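Side-chain contacts in protein Dok-7 (PDB 3ML4), which binds and activates the receptor tyrosine kinase MuSK as a dimeric cytoplasmic adaptor, and binds phosphoinositides through its PH domain, in neuromuscular synapse formation: residues A103-T106 against R107-A111; L199-C202 against I203-I207; S190-G193 against E194-S197. All coordinates share one frame; numbering follows the deposited sequence.

Overall arrangement
Two related domains of the chain each contribute a helix. Interaction 1 lies on helix 98-112, within the PH part; interactions 3 and 2 occupy the two ends of helix 193-203 in the PTB part, 190-193/194-197 at its start and 199-202/203-207 at its finish. These two adjoin in sequence, with centres 14 Å apart. Interaction 1 keeps clear of both: its centre is 21 Å from that of interaction 2, the nearest atoms about 9 Å apart, and 22 Å from that of interaction 3. The bound MuSK peptide touches both PTB contacts, more extensively interaction 2, which also meets the second Dok-7 subunit.

Interaction 1: A103-T106 against R107-A111; sequences AWDT and RIRYA
Arg-107 N donates to Ala-103 O and Ile-108 N to Trp-104 O, each at 2.9 Å, while Arg-109 N reaches Asp-105 O at 3.0 Å: successive i to i+4 bonds of one continuous helix. The next, Tyr-110 N to Thr-106 O, is weak, lengthened to 3.3 Å. Backbone torsions throughout are helical.

Asp-105 and Arg-109 carry the polar side-chain contact, one turn apart. A chi1 of -179°, which sets CG opposite the backbone N, carries the aspartate carboxylate across the end of the arginine, whose chain bends at chi3. NH1 of Arg-109 forms a salt bridge with OD1 of Asp-105 at 3.0 Å, and OD2 of Asp-105 lies at 3.4 Å from the same NH1. Both hydrogen bonds are weak. OD1 meets the guanidinium at its edge, near the plane, but both oxygens share the single nitrogen NH1, with the carboxylate and guanidinium planes 40° apart, so this is not the two-nitrogen bidentate pairing. The guanidinium also makes weak bonds to the carbonyls of Leu-69 and Val-115, so its grip is shared with neighbouring backbone.

On the apolar side, CD1 of Ile-108 approaches CE3 of the Trp-104 indole obliquely at 4.1 Å. Phe-95 meets this indole edge-to-face, while Leu-28 and Leu-30 of strand 24-31 pack against it. Trp-104 and Ile-108 thus turn one helix surface into the sheet, an arrangement characteristic of the C-terminal helix of a PH domain closing one end of its beta-barrel.

Interaction 2: L199-C202 against I203-I207; sequences LFDC and IVRGI
Ile-203 N donates to Leu-199 O at 3.0 Å and Val-204 N to Phe-200 O at 3.2 Å, backbone bonds that continue the helical pattern, both nearly straight. Cys-202 O then takes two donors, Arg-205 N at 3.1 Å and Ile-207 N at 2.8 Å, which reach it from opposite faces of its carbonyl plane. The bond from Ile-207 N to Cys-202 O, together with that from Gly-206 N to Ile-203 O at 2.8 Å, makes a Schellman motif that ends helix 193-203; Gly-206 is its C-prime residue, and its positive phi (83°) is a conformation that favours glycine.

Among polar side-chain contacts, Arg-205 folds back along the last turn. Its chain is extended from CG to NE and lies beside Asp-201, pointing the same way. NH1 of Arg-205 donates to Asp-201 O at 3.2 Å, in the carbonyl plane on a lone pair, with an N-H...O angle of 168° and the oxygen in the guanidinium plane. The salt bridge from the same NH1 to OD1 of Asp-201 is long, 3.8 Å, with the two flat groups almost perpendicular (86°). That carboxylate has firmer partners: OD1 bonds Tyr-164 OH and a polar side chain of the bound peptide. A leucine in place of Arg-205 would probably leave Asp-201 O without this side-chain donor and the Asp-201 carboxylate without its nearby positive charge.

Apolar contacts are looser. CD1 of Ile-203 approaches CG of Leu-199 at 4.3 Å, and the beta carbons of Cys-202 and Ile-207 also meet. Beyond the segments, Phe-200 meets Phe-171 and Tyr-164 edge-to-face, and Ile-207 packs on Ala-8 of the second subunit.

Interaction 3: S190-G193 against E194-S197; sequences SAEG and EQMS
Met-196 N donates to Glu-192 O, and Ser-197 N to Gly-193 O, both at 2.9 Å, where the loop passes into helix 193-203 with Glu-192 at the N-cap position.

Among the side chains, that of Ser-190 turns back on the loop: its OG accepts from Glu-192 N at 3.2 Å, an ST turn that joins the serine hydroxyl to the residue preceding the helix. The main side-chain contact belongs to Met-196, a selenomethionine here. Its CG stands anti to the carbonyl carbon (chi1 -71°), and the chain runs back past the Glu-192 carbonyl, CG of Met-196 lying 3.3 Å from Glu-192 O. A bend at chi3 then brings the terminal methyl to the loop, where CE of Met-196 touches CB of Ser-190 at 3.4 Å and CB of Glu-192 at 3.5 Å. The selenium itself stays farther from the loop, its nearest approach being to the Glu-192 carbonyl oxygen. Across the opening turn, the Glu-192 and Gln-195 side chains cross, with the carboxylate and amide planes 69° apart. CB of Gln-195 also rests 3.4 Å from Glu-192 O, so that carbonyl has aliphatic neighbours from two helix residues. Ser-197 touches a polar side chain of the bound peptide.

The turn links strand 184-189 to the helix. Met-196 packs on Phe-118 and Val-120 of strand 115-122 and on Phe-171 of strand 170-175, so the start of the helix is seated against the PTB sheet.

Interaction 1: A103-T106 against R107-A111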
loop_
_atom_site.group_PDB
_atom_site.type_symbol
_atom_site.label_atom_id
_atom_site.label_comp_id
_atom_site.label_asym_id
_atom_site.label_seq_id
_atom_site.Cartn_x
_atom_site.Cartn_y
_atom_site.Cartn_z
ATOM N N ALA B 103 -11.064 8.001 -18.745
ATOM C CA ALA B 103 -10.774 6.587 -18.555
ATOM C C ALA B 103 -9.523 6.418 -17.696
ATOM O O ALA B 103 -9.535 5.668 -16.721
ATOM C CB ALA B 103 -10.606 5.883 -19.903
ATOM N N TRP B 104 -8.460 7.143 -18.045
ATOM C CA TRP B 104 -7.219 7.126 -17.272
ATOM C C TRP B 104 -7.417 7.622 -15.831
ATOM O O TRP B 104 -6.959 6.980 -14.881
ATOM C CB TRP B 104 -6.118 7.912 -17.996
ATOM C CG TRP B 104 -5.408 7.114 -19.056
ATOM C CD1 TRP B 104 -5.983 6.437 -20.095
ATOM C CD2 TRP B 104 -3.992 6.912 -19.183
ATOM N NE1 TRP B 104 -5.018 5.824 -20.856
ATOM C CE2 TRP B 104 -3.786 6.100 -20.322
ATOM C CE3 TRP B 104 -2.877 7.335 -18.447
ATOM C CZ2 TRP B 104 -2.510 5.699 -20.740
ATOM C CZ3 TRP B 104 -1.605 6.939 -18.871
ATOM C CH2 TRP B 104 -1.436 6.127 -20.003
ATOM N N ASP B 105 -8.120 8.744 -15.674
ATOM C CA ASP B 105 -8.421 9.290 -14.350
ATOM C C ASP B 105 -9.204 8.304 -13.475
ATOM O O ASP B 105 -8.866 8.111 -12.304
ATOM C CB ASP B 105 -9.194 10.609 -14.461
ATOM C CG ASP B 105 -9.502 11.211 -13.106
ATOM O OD1 ASP B 105 -8.658 11.964 -12.580
ATOM O OD2 ASP B 105 -10.583 10.928 -12.564
ATOM N N THR B 106 -10.243 7.694 -14.049
ATOM C CA THR B 106 -11.094 6.747 -13.326
ATOM C C THR B 106 -10.337 5.465 -12.952
ATOM O O THR B 106 -10.472 4.966 -11.830
ATOM C CB THR B 106 -12.365 6.392 -14.137
ATOM O OG1 THR B 106 -12.973 7.593 -14.627
ATOM C CG2 THR B 106 -13.374 5.629 -13.283
ATOM N N ARG B 107 -9.541 4.947 -13.887
ATOM C CA ARG B 107 -8.782 3.713 -13.667
ATOM C C ARG B 107 -7.674 3.913 -12.628
ATOM O O ARG B 107 -7.552 3.118 -11.691
ATOM C CB ARG B 107 -8.227 3.172 -15.000
ATOM C CG ARG B 107 -7.592 1.766 -14.961
ATOM C CD ARG B 107 -8.613 0.635 -14.818
ATOM N NE ARG B 107 -8.764 0.251 -13.419
ATOM C CZ ARG B 107 -8.129 -0.768 -12.839
ATOM N NH1 ARG B 107 -7.311 -1.545 -13.542
ATOM N NH2 ARG B 107 -8.326 -1.019 -11.551
ATOM N N ILE B 108 -6.892 4.984 -12.785
ATOM C CA ILE B 108 -5.808 5.315 -11.848
ATOM C C ILE B 108 -6.319 5.586 -10.427
ATOM O O ILE B 108 -5.738 5.098 -9.459
ATOM C CB ILE B 108 -4.941 6.496 -12.351
ATOM C CG1 ILE B 108 -4.267 6.140 -13.685
ATOM C CG2 ILE B 108 -3.890 6.878 -11.311
ATOM C CD1 ILE B 108 -3.601 7.310 -14.402
ATOM N N ARG B 109 -7.407 6.346 -10.309
ATOM C CA ARG B 109 -8.040 6.614 -9.011
ATOM C C ARG B 109 -8.345 5.354 -8.212
ATOM O O ARG B 109 -7.899 5.216 -7.076
ATOM C CB ARG B 109 -9.326 7.420 -9.185
ATOM C CG ARG B 109 -9.123 8.889 -9.027
ATOM C CD ARG B 109 -10.431 9.649 -9.100
ATOM N NE ARG B 109 -10.366 10.781 -8.183
ATOM C CZ ARG B 109 -9.843 11.967 -8.471
ATOM N NH1 ARG B 109 -9.354 12.231 -9.681
ATOM N NH2 ARG B 109 -9.821 12.899 -7.539
ATOM N N TYR B 110 -9.110 4.444 -8.816
ATOM C CA TYR B 110 -9.516 3.213 -8.156
ATOM C C TYR B 110 -8.307 2.387 -7.734
ATOM O O TYR B 110 -8.253 1.881 -6.614
ATOM C CB TYR B 110 -10.414 2.396 -9.079
ATOM C CG TYR B 110 -10.826 1.063 -8.503
ATOM C CD1 TYR B 110 -11.952 0.956 -7.687
ATOM C CD2 TYR B 110 -10.083 -0.092 -8.760
ATOM C CE1 TYR B 110 -12.329 -0.268 -7.150
ATOM C CE2 TYR B 110 -10.451 -1.312 -8.226
ATOM C CZ TYR B 110 -11.577 -1.394 -7.425
ATOM O OH TYR B 110 -11.952 -2.608 -6.896
ATOM N N ALA B 111 -7.336 2.272 -8.637
ATOM C CA ALA B 111 -6.135 1.478 -8.399
ATOM C C ALA B 111 -5.299 1.954 -7.213
ATOM O O ALA B 111 -4.706 1.137 -6.510
ATOM C CB ALA B 111 -5.290 1.428 -9.647
#

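Interaction 2: L199-C202 against I203-I207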
loop_
_atom_site.group_PDB
_atom_site.type_symbol
_atom_site.label_atom_id
_atom_site.label_comp_id
_atom_site.label_asym_id
_atom_site.label_seq_id
_atom_site.Cartn_x
_atom_site.Cartn_y
_atom_site.Cartn_z
ATOM N N LEU B 199 -16.794 10.952 3.860
ATOM C CA LEU B 199 -15.559 10.349 3.389
ATOM C C LEU B 199 -14.552 10.279 4.534
ATOM O O LEU B 199 -13.932 9.241 4.770
ATOM C CB LEU B 199 -14.985 11.171 2.237
ATOM C CG LEU B 199 -14.007 10.465 1.306
ATOM C CD1 LEU B 199 -14.796 9.795 0.204
ATOM C CD2 LEU B 199 -13.019 11.457 0.725
ATOM N N PHE B 200 -14.414 11.398 5.242
ATOM C CA PHE B 200 -13.556 11.503 6.418
ATOM C C PHE B 200 -13.952 10.500 7.505
ATOM O O PHE B 200 -13.100 9.786 8.036
ATOM C CB PHE B 200 -13.596 12.934 6.963
ATOM C CG PHE B 200 -12.591 13.870 6.338
ATOM C CD1 PHE B 200 -12.326 13.843 4.967
ATOM C CD2 PHE B 200 -11.931 14.806 7.125
ATOM C CE1 PHE B 200 -11.403 14.722 4.394
ATOM C CE2 PHE B 200 -11.002 15.688 6.566
ATOM C CZ PHE B 200 -10.740 15.645 5.196
ATOM N N ASP B 201 -15.244 10.438 7.814
ATOM C CA ASP B 201 -15.778 9.503 8.809
ATOM C C ASP B 201 -15.434 8.054 8.489
ATOM O O ASP B 201 -15.120 7.262 9.386
ATOM C CB ASP B 201 -17.302 9.646 8.917
ATOM C CG ASP B 201 -17.729 10.948 9.578
ATOM O OD1 ASP B 201 -16.903 11.586 10.270
ATOM O OD2 ASP B 201 -18.898 11.332 9.402
ATOM N N CYS B 202 -15.516 7.712 7.208
ATOM C CA CYS B 202 -15.265 6.362 6.762
ATOM C C CYS B 202 -13.788 6.003 6.872
ATOM O O CYS B 202 -13.448 4.994 7.492
ATOM C CB CYS B 202 -15.772 6.173 5.336
ATOM S SG CYS B 202 -17.571 6.062 5.215
ATOM N N ILE B 203 -12.916 6.832 6.294
ATOM C CA ILE B 203 -11.478 6.522 6.237
ATOM C C ILE B 203 -10.847 6.364 7.632
ATOM O O ILE B 203 -10.156 5.374 7.897
ATOM C CB ILE B 203 -10.672 7.526 5.336
ATOM C CG1 ILE B 203 -10.675 7.089 3.868
ATOM C CG2 ILE B 203 -9.207 7.574 5.742
ATOM C CD1 ILE B 203 -12.012 7.125 3.155
ATOM N N VAL B 204 -11.111 7.322 8.522
ATOM C CA VAL B 204 -10.519 7.306 9.869
ATOM C C VAL B 204 -10.988 6.111 10.704
ATOM O O VAL B 204 -10.380 5.776 11.720
ATOM C CB VAL B 204 -10.726 8.644 10.641
ATOM C CG1 VAL B 204 -10.162 9.815 9.839
ATOM C CG2 VAL B 204 -12.198 8.870 10.997
ATOM N N ARG B 205 -12.060 5.468 10.253
ATOM C CA ARG B 205 -12.560 4.249 10.886
ATOM C C ARG B 205 -12.230 3.002 10.065
ATOM O O ARG B 205 -12.678 1.902 10.390
ATOM C CB ARG B 205 -14.068 4.355 11.138
ATOM C CG ARG B 205 -14.422 5.401 12.167
ATOM C CD ARG B 205 -15.912 5.685 12.229
ATOM N NE ARG B 205 -16.184 6.549 13.371
ATOM C CZ ARG B 205 -16.121 7.878 13.347
ATOM N NH1 ARG B 205 -15.823 8.519 12.222
ATOM N NH2 ARG B 205 -16.366 8.565 14.453
ATOM N N GLY B 206 -11.453 3.184 8.999
ATOM C CA GLY B 206 -10.956 2.065 8.195
ATOM C C GLY B 206 -11.916 1.544 7.142
ATOM O O GLY B 206 -11.636 0.538 6.471
ATOM N N ILE B 207 -13.051 2.219 6.995
ATOM C CA ILE B 207 -14.027 1.857 5.984
ATOM C C ILE B 207 -13.752 2.642 4.707
ATOM O O ILE B 207 -13.473 3.835 4.750
ATOM C CB ILE B 207 -15.481 2.121 6.461
ATOM C CG1 ILE B 207 -15.697 1.591 7.889
ATOM C CG2 ILE B 207 -16.490 1.489 5.496
ATOM C CD1 ILE B 207 -16.867 2.228 8.631
#

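Interaction 3: S190-G193 against E194-S197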
loop_
_atom_site.group_PDB
_atom_site.type_symbol
_atom_site.label_atom_id
_atom_site.label_comp_id
_atom_site.label_asym_id
_atom_site.label_seq_id
_atom_site.Cartn_x
_atom_site.Cartn_y
_atom_site.Cartn_z
ATOM N N SER B 190 -17.686 24.993 -0.228
ATOM C CA SER B 190 -18.043 24.002 -1.234
ATOM C C SER B 190 -19.465 23.530 -1.011
ATOM O O SER B 190 -20.005 23.675 0.086
ATOM C CB SER B 190 -17.104 22.800 -1.171
ATOM O OG SER B 190 -17.492 21.825 -2.122
ATOM N N ALA B 191 -20.060 22.946 -2.050
ATOM C CA ALA B 191 -21.398 22.364 -1.939
ATOM C C ALA B 191 -21.354 20.857 -1.603
ATOM O O ALA B 191 -22.375 20.165 -1.673
ATOM C CB ALA B 191 -22.205 22.629 -3.221
ATOM N N GLU B 192 -20.180 20.356 -1.222
ATOM C CA GLU B 192 -20.004 18.920 -1.006
ATOM C C GLU B 192 -19.455 18.575 0.383
ATOM O O GLU B 192 -18.773 17.567 0.559
ATOM C CB GLU B 192 -19.114 18.324 -2.109
ATOM C CG GLU B 192 -19.633 18.543 -3.525
ATOM C CD GLU B 192 -18.638 18.109 -4.571
ATOM O OE1 GLU B 192 -17.561 18.733 -4.658
ATOM O OE2 GLU B 192 -18.928 17.144 -5.313
ATOM N N GLY B 193 -19.771 19.412 1.365
ATOM C CA GLY B 193 -19.264 19.245 2.721
ATOM C C GLY B 193 -19.732 17.968 3.384
ATOM O O GLY B 193 -18.961 17.313 4.090
ATOM N N GLU B 194 -21.003 17.633 3.168
ATOM C CA GLU B 194 -21.592 16.384 3.649
ATOM C C GLU B 194 -20.868 15.170 3.048
ATOM O O GLU B 194 -20.614 14.191 3.748
ATOM C CB GLU B 194 -23.090 16.335 3.328
ATOM C CG GLU B 194 -23.978 17.116 4.307
ATOM C CD GLU B 194 -25.431 17.228 3.832
ATOM O OE1 GLU B 194 -26.318 16.582 4.433
ATOM O OE2 GLU B 194 -25.683 17.954 2.845
ATOM N N GLN B 195 -20.535 15.250 1.761
ATOM C CA GLN B 195 -19.733 14.223 1.090
ATOM C C GLN B 195 -18.307 14.152 1.614
ATOM O O GLN B 195 -17.741 13.065 1.714
ATOM C CB GLN B 195 -19.707 14.447 -0.422
ATOM C CG GLN B 195 -20.850 13.776 -1.146
ATOM C CD GLN B 195 -21.116 14.365 -2.515
ATOM O OE1 GLN B 195 -20.205 14.846 -3.198
ATOM N NE2 GLN B 195 -22.378 14.326 -2.928
HETATM N N MSE B 196 -17.732 15.303 1.949
HETATM C CA MSE B 196 -16.370 15.347 2.469
HETATM C C MSE B 196 -16.281 14.755 3.871
HETATM O O MSE B 196 -15.372 13.981 4.166
HETATM C CB MSE B 196 -15.818 16.775 2.449
HETATM C CG MSE B 196 -15.516 17.288 1.053
HETATM SE SE MSE B 196 -15.148 19.208 0.983
HETATM C CE MSE B 196 -16.164 19.580 -0.617
ATOM N N SER B 197 -17.243 15.123 4.715
ATOM C CA SER B 197 -17.295 14.688 6.108
ATOM C C SER B 197 -17.526 13.181 6.217
ATOM O O SER B 197 -16.914 12.507 7.055
ATOM C CB SER B 197 -18.399 15.449 6.848
ATOM O OG SER B 197 -18.231 15.362 8.249
#